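Local atomic coordinates of proteasome chaperone 3 (Saccharomyces cerevisiae, PDB entry 2Z5B), a protein that works as a chaperone in 20S proteasome assembly, facilitating formation of the alpha-ring as a heterodimer with POC4. Residues 85-88 and 89-93; 169-172 and 173-177. All coordinates share one frame; numbering follows the deposited sequence.

Interaction 1: 85-88 and 89-93; sequences EEFV and RDHLS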
loop_
_atom_site.group_PDB
_atom_site.type_symbol
_atom_site.label_atom_id
_atom_site.label_comp_id
_atom_site.label_asym_id
_atom_site.label_seq_id
_atom_site.Cartn_x
_atom_site.Cartn_y
_atom_site.Cartn_z
ATOM N N GLU B 85 -33.050 4.010 -16.997
ATOM C CA GLU B 85 -31.830 4.189 -17.783
ATOM C C GLU B 85 -30.821 5.121 -17.110
ATOM O O GLU B 85 -29.617 4.981 -17.319
ATOM C CB GLU B 85 -32.133 4.575 -19.239
ATOM C CG GLU B 85 -31.858 6.020 -19.633
ATOM C CD GLU B 85 -31.516 6.158 -21.110
ATOM O OE1 GLU B 85 -30.529 6.863 -21.422
ATOM O OE2 GLU B 85 -32.224 5.555 -21.955
ATOM N N GLU B 86 -31.303 6.049 -16.279
ATOM C CA GLU B 86 -30.390 6.808 -15.415
ATOM C C GLU B 86 -30.006 6.068 -14.130
ATOM O O GLU B 86 -28.901 6.253 -13.638
ATOM C CB GLU B 86 -30.835 8.252 -15.144
ATOM C CG GLU B 86 -32.315 8.505 -14.924
ATOM C CD GLU B 86 -32.668 9.985 -15.096
ATOM O OE1 GLU B 86 -33.759 10.415 -14.650
ATOM O OE2 GLU B 86 -31.847 10.727 -15.687
ATOM N N PHE B 87 -30.895 5.228 -13.596
ATOM C CA PHE B 87 -30.481 4.288 -12.546
ATOM C C PHE B 87 -29.312 3.435 -13.051
ATOM O O PHE B 87 -28.289 3.327 -12.383
ATOM C CB PHE B 87 -31.622 3.371 -12.087
ATOM C CG PHE B 87 -31.291 2.595 -10.838
ATOM C CD1 PHE B 87 -30.605 1.380 -10.911
ATOM C CD2 PHE B 87 -31.624 3.100 -9.583
ATOM C CE1 PHE B 87 -30.281 0.678 -9.756
ATOM C CE2 PHE B 87 -31.297 2.402 -8.421
ATOM C CZ PHE B 87 -30.623 1.194 -8.507
ATOM N N VAL B 88 -29.474 2.846 -14.236
ATOM C CA VAL B 88 -28.405 2.060 -14.856
ATOM C C VAL B 88 -27.118 2.873 -14.972
ATOM O O VAL B 88 -26.076 2.424 -14.512
ATOM C CB VAL B 88 -28.805 1.471 -16.238
ATOM C CG1 VAL B 88 -27.613 0.801 -16.914
ATOM C CG2 VAL B 88 -29.925 0.460 -16.088
ATOM N N ARG B 89 -27.180 4.068 -15.559
ATOM C CA ARG B 89 -25.943 4.841 -15.718
ATOM C C ARG B 89 -25.367 5.309 -14.384
ATOM O O ARG B 89 -24.151 5.307 -14.202
ATOM C CB ARG B 89 -26.059 5.990 -16.732
ATOM C CG ARG B 89 -24.697 6.278 -17.395
ATOM C CD ARG B 89 -24.610 7.601 -18.159
ATOM N NE ARG B 89 -23.233 7.815 -18.633
ATOM C CZ ARG B 89 -22.788 8.912 -19.247
ATOM N NH1 ARG B 89 -23.597 9.940 -19.482
ATOM N NH2 ARG B 89 -21.519 8.981 -19.629
ATOM N N ASP B 90 -26.241 5.673 -13.446
ATOM C CA ASP B 90 -25.815 6.116 -12.110
ATOM C C ASP B 90 -25.305 4.980 -11.220
ATOM O O ASP B 90 -24.778 5.241 -10.135
ATOM C CB ASP B 90 -26.947 6.864 -11.387
ATOM C CG ASP B 90 -27.393 8.128 -12.122
ATOM O OD1 ASP B 90 -26.868 8.421 -13.218
ATOM O OD2 ASP B 90 -28.293 8.823 -11.603
ATOM N N HIS B 91 -25.465 3.730 -11.663
ATOM C CA HIS B 91 -25.018 2.567 -10.874
ATOM C C HIS B 91 -24.135 1.608 -11.668
ATOM O O HIS B 91 -23.743 0.534 -11.188
ATOM C CB HIS B 91 -26.215 1.828 -10.282
ATOM C CG HIS B 91 -26.998 2.639 -9.302
ATOM N ND1 HIS B 91 -26.811 2.541 -7.940
ATOM C CD2 HIS B 91 -27.973 3.559 -9.483
ATOM C CE1 HIS B 91 -27.640 3.362 -7.324
ATOM N NE2 HIS B 91 -28.355 3.993 -8.236
ATOM N N LEU B 92 -23.857 1.995 -12.903
ATOM C CA LEU B 92 -22.826 1.377 -13.700
ATOM C C LEU B 92 -21.530 1.887 -13.074
ATOM O O LEU B 92 -21.237 3.085 -13.122
ATOM C CB LEU B 92 -22.966 1.861 -15.148
ATOM C CG LEU B 92 -22.961 0.926 -16.363
ATOM C CD1 LEU B 92 -21.543 0.631 -16.840
ATOM C CD2 LEU B 92 -23.753 -0.360 -16.119
ATOM N N SER B 93 -20.791 0.980 -12.442
ATOM C CA SER B 93 -19.548 1.312 -11.769
ATOM C C SER B 93 -18.433 0.391 -12.249
ATOM O O SER B 93 -18.150 -0.630 -11.614
ATOM C CB SER B 93 -19.711 1.150 -10.257
ATOM O OG SER B 93 -19.646 -0.226 -9.905
#
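Phe-87 and His-91, one helical turn apart, stack face to face, with ring centroids 3.8 Å apart and planes inclined by 18°. The stack is offset: His-91 CD2, not the middle of the imidazole, lies over the centre of the benzene ring, and Phe-87 CZ in turn lies over the centre of the imidazole. The shortest approach between the two rings joins Phe-87 CE2 to His-91 NE2, at 3.3 Å. Two different first torsions bring the rings together. Phe-87 holds CG anti to its own nitrogen (chi1 -169°), which swings the ring forward along the helix, whereas His-91 sets CG opposite its carbonyl carbon (chi1 -64°), which turns the imidazole back over the preceding turn. The imidazole also presents an edge to the backbone, since His-91 CD2 comes within 2.9 Å of Phe-87 O, which lies in the ring plane.

A second pair repeats the four-residue spacing. Val-88 and Leu-92 lie side by side and point the same way, but their contact is looser, Val-88 CG1 to Leu-92 CD2 being 4.1 Å.

The backbone changes its bonding beneath these side chains. Arg-89 N donates to Glu-85 O at 3.1 Å, the normal four-residue step. Val-88 O then takes two donors: His-91 N at 3.2 Å, a three-residue step, and Leu-92 N at 2.8 Å, a weak bond because it is strongly bent. All the touching residues are exposed, and Phe-87, Val-88, His-91 and Leu-92 also meet a crystal neighbour, so the lattice may contribute to these rotamers. Phe-87 and His-91 thus form an i to i+4 aromatic stack on the surface of the short helix 84-91, near where the chain leaves it for the loop before strand 95-99, and the shared acceptor Val-88 O, with its three-residue bond, is consistent with the helix giving way there.

Interaction 2: 169-172 and 173-177; sequences VLKC and IKDMY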
loop_
_atom_site.group_PDB
_atom_site.type_symbol
_atom_site.label_atom_id
_atom_site.label_comp_id
_atom_site.label_asym_id
_atom_site.label_seq_id
_atom_site.Cartn_x
_atom_site.Cartn_y
_atom_site.Cartn_z
ATOM N N VAL B 169 -13.203 -10.355 4.299
ATOM C CA VAL B 169 -12.196 -9.338 4.017
ATOM C C VAL B 169 -12.833 -7.954 3.864
ATOM O O VAL B 169 -12.314 -6.972 4.422
ATOM C CB VAL B 169 -11.306 -9.695 2.791
ATOM C CG1 VAL B 169 -10.334 -8.552 2.467
ATOM C CG2 VAL B 169 -10.521 -10.980 3.059
ATOM N N LEU B 170 -13.955 -7.866 3.147
ATOM C CA LEU B 170 -14.698 -6.599 3.045
ATOM C C LEU B 170 -15.120 -6.063 4.424
ATOM O O LEU B 170 -14.927 -4.888 4.716
ATOM C CB LEU B 170 -15.929 -6.719 2.126
ATOM C CG LEU B 170 -15.707 -6.813 0.612
ATOM C CD1 LEU B 170 -17.038 -6.963 -0.187
ATOM C CD2 LEU B 170 -14.922 -5.614 0.089
ATOM N N LYS B 171 -15.673 -6.936 5.264
ATOM C CA LYS B 171 -16.001 -6.577 6.650
ATOM C C LYS B 171 -14.782 -6.052 7.432
ATOM O O LYS B 171 -14.894 -5.093 8.167
ATOM C CB LYS B 171 -16.600 -7.778 7.383
ATOM C CG LYS B 171 -17.111 -7.438 8.769
ATOM C CD LYS B 171 -17.842 -8.628 9.413
ATOM C CE LYS B 171 -18.021 -8.381 10.914
ATOM N NZ LYS B 171 -18.747 -7.101 11.153
ATOM N N CYS B 172 -13.635 -6.689 7.265
ATOM C CA CYS B 172 -12.405 -6.268 7.954
ATOM C C CYS B 172 -12.019 -4.841 7.543
ATOM O O CYS B 172 -11.663 -4.007 8.385
ATOM C CB CYS B 172 -11.267 -7.247 7.631
ATOM S SG CYS B 172 -11.445 -8.871 8.386
ATOM N N ILE B 173 -12.138 -4.554 6.247
ATOM C CA ILE B 173 -11.779 -3.249 5.694
ATOM C C ILE B 173 -12.719 -2.169 6.219
ATOM O O ILE B 173 -12.258 -1.101 6.635
ATOM C CB ILE B 173 -11.723 -3.280 4.143
ATOM C CG1 ILE B 173 -10.561 -4.171 3.680
ATOM C CG2 ILE B 173 -11.601 -1.862 3.565
ATOM C CD1 ILE B 173 -10.680 -4.709 2.260
ATOM N N LYS B 174 -14.021 -2.469 6.234
ATOM C CA LYS B 174 -15.044 -1.597 6.832
ATOM C C LYS B 174 -14.853 -1.394 8.347
ATOM O O LYS B 174 -15.044 -0.284 8.850
ATOM C CB LYS B 174 -16.458 -2.135 6.537
ATOM C CG LYS B 174 -17.613 -1.236 7.026
ATOM C CD LYS B 174 -18.968 -1.701 6.482
ATOM C CE LYS B 174 -20.124 -1.097 7.270
ATOM N NZ LYS B 174 -20.239 -1.694 8.637
ATOM N N ASP B 175 -14.469 -2.454 9.061
ATOM C CA ASP B 175 -14.278 -2.393 10.509
ATOM C C ASP B 175 -13.046 -1.576 10.897
ATOM O O ASP B 175 -12.987 -0.992 11.981
ATOM C CB ASP B 175 -14.230 -3.792 11.119
ATOM C CG ASP B 175 -15.599 -4.435 11.215
ATOM O OD1 ASP B 175 -16.621 -3.713 11.113
ATOM O OD2 ASP B 175 -15.654 -5.666 11.399
ATOM N N MET B 176 -12.088 -1.507 9.983
ATOM C CA MET B 176 -10.970 -0.602 10.083
ATOM C C MET B 176 -11.448 0.855 10.210
ATOM O O MET B 176 -10.829 1.643 10.928
ATOM C CB MET B 176 -10.099 -0.783 8.835
ATOM C CG MET B 176 -8.785 -0.069 8.843
ATOM S SD MET B 176 -7.636 -0.843 7.686
ATOM C CE MET B 176 -8.306 -0.381 6.106
ATOM N N TYR B 177 -12.592 1.144 9.575
ATOM C CA TYR B 177 -13.065 2.483 9.112
ATOM C C TYR B 177 -12.235 2.901 7.875
ATOM O O TYR B 177 -11.750 4.032 7.742
ATOM C CB TYR B 177 -13.103 3.504 10.247
ATOM C CG TYR B 177 -14.011 3.088 11.408
ATOM C CD1 TYR B 177 -14.556 1.802 11.468
ATOM C CD2 TYR B 177 -14.269 3.954 12.470
ATOM C CE1 TYR B 177 -15.367 1.397 12.531
ATOM C CE2 TYR B 177 -15.079 3.547 13.558
ATOM C CZ TYR B 177 -15.622 2.275 13.565
ATOM O OH TYR B 177 -16.424 1.856 14.614
#
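Ile-173 reaches back along its helix to Val-169, with CD1 3.9 Å from Val-169 CG1. Because CG1 of Ile-173 stands opposite its own carbonyl carbon (chi1 -67°), the ethyl branch runs toward the previous turn and CD1 also lies 3.5 Å from Val-169 O. That carbonyl is taken by Ile-173 N at 3.0 Å, so main chain and side chain meet Val-169 together.

On the exposed side, Lys-171 forms a salt bridge with Asp-175. The bond from Lys-171 NZ to Asp-175 OD2 is weak, at 3.4 Å, and the lysine bends at its last torsion (chi4 56°) to bring the ammonium to the carboxylate. Lys-171 CG also lies 3.5 Å from Asp-175 OD2, so the aliphatic stem covers the same oxygen. With an alanine at Asp-175 the carboxylate is gone, and Lys-171 NZ would probably lose its partner on this turn and be freer to swing.

Cys-172 carries the final turn, its carbonyl oxygen accepting Met-176 N at 3.0 Å. Tyr-177 then takes positive phi (73°), and its N bonds to Lys-174 O in a Schellman motif that closes the helix.

Cys-172 packs on Phe-6, Thr-8 and Leu-27 of strands 3-9 and 26-33, while Ile-173 and Met-176 each touch Val-29 of strand 26-33 and Tyr-120 of helix 109-124, a helix that Leu-170 also meets through Ile-116 and Leu-119.

In the fold
Interaction 1 comes first along the chain, on helix 84-91, and interaction 2 closes the C-terminal helix 162-176; strand 95-99, helix 109-124 and strand 140-145 lie between them in sequence. Their centres are 26 Å apart and their nearest atoms about 12 Å, so they do not touch. Helix 84-91 leads directly into strand 95-99, one outermost strand of the mixed sheet, whereas helix 162-176 packs on strands 3-9 and 26-33 at the other end. Interaction 1, centred about 21 Å from the centre of the chain, is peripheral; interaction 2, at about 10 Å, belongs to the layer where helices cover the sheet of this assembly chaperone.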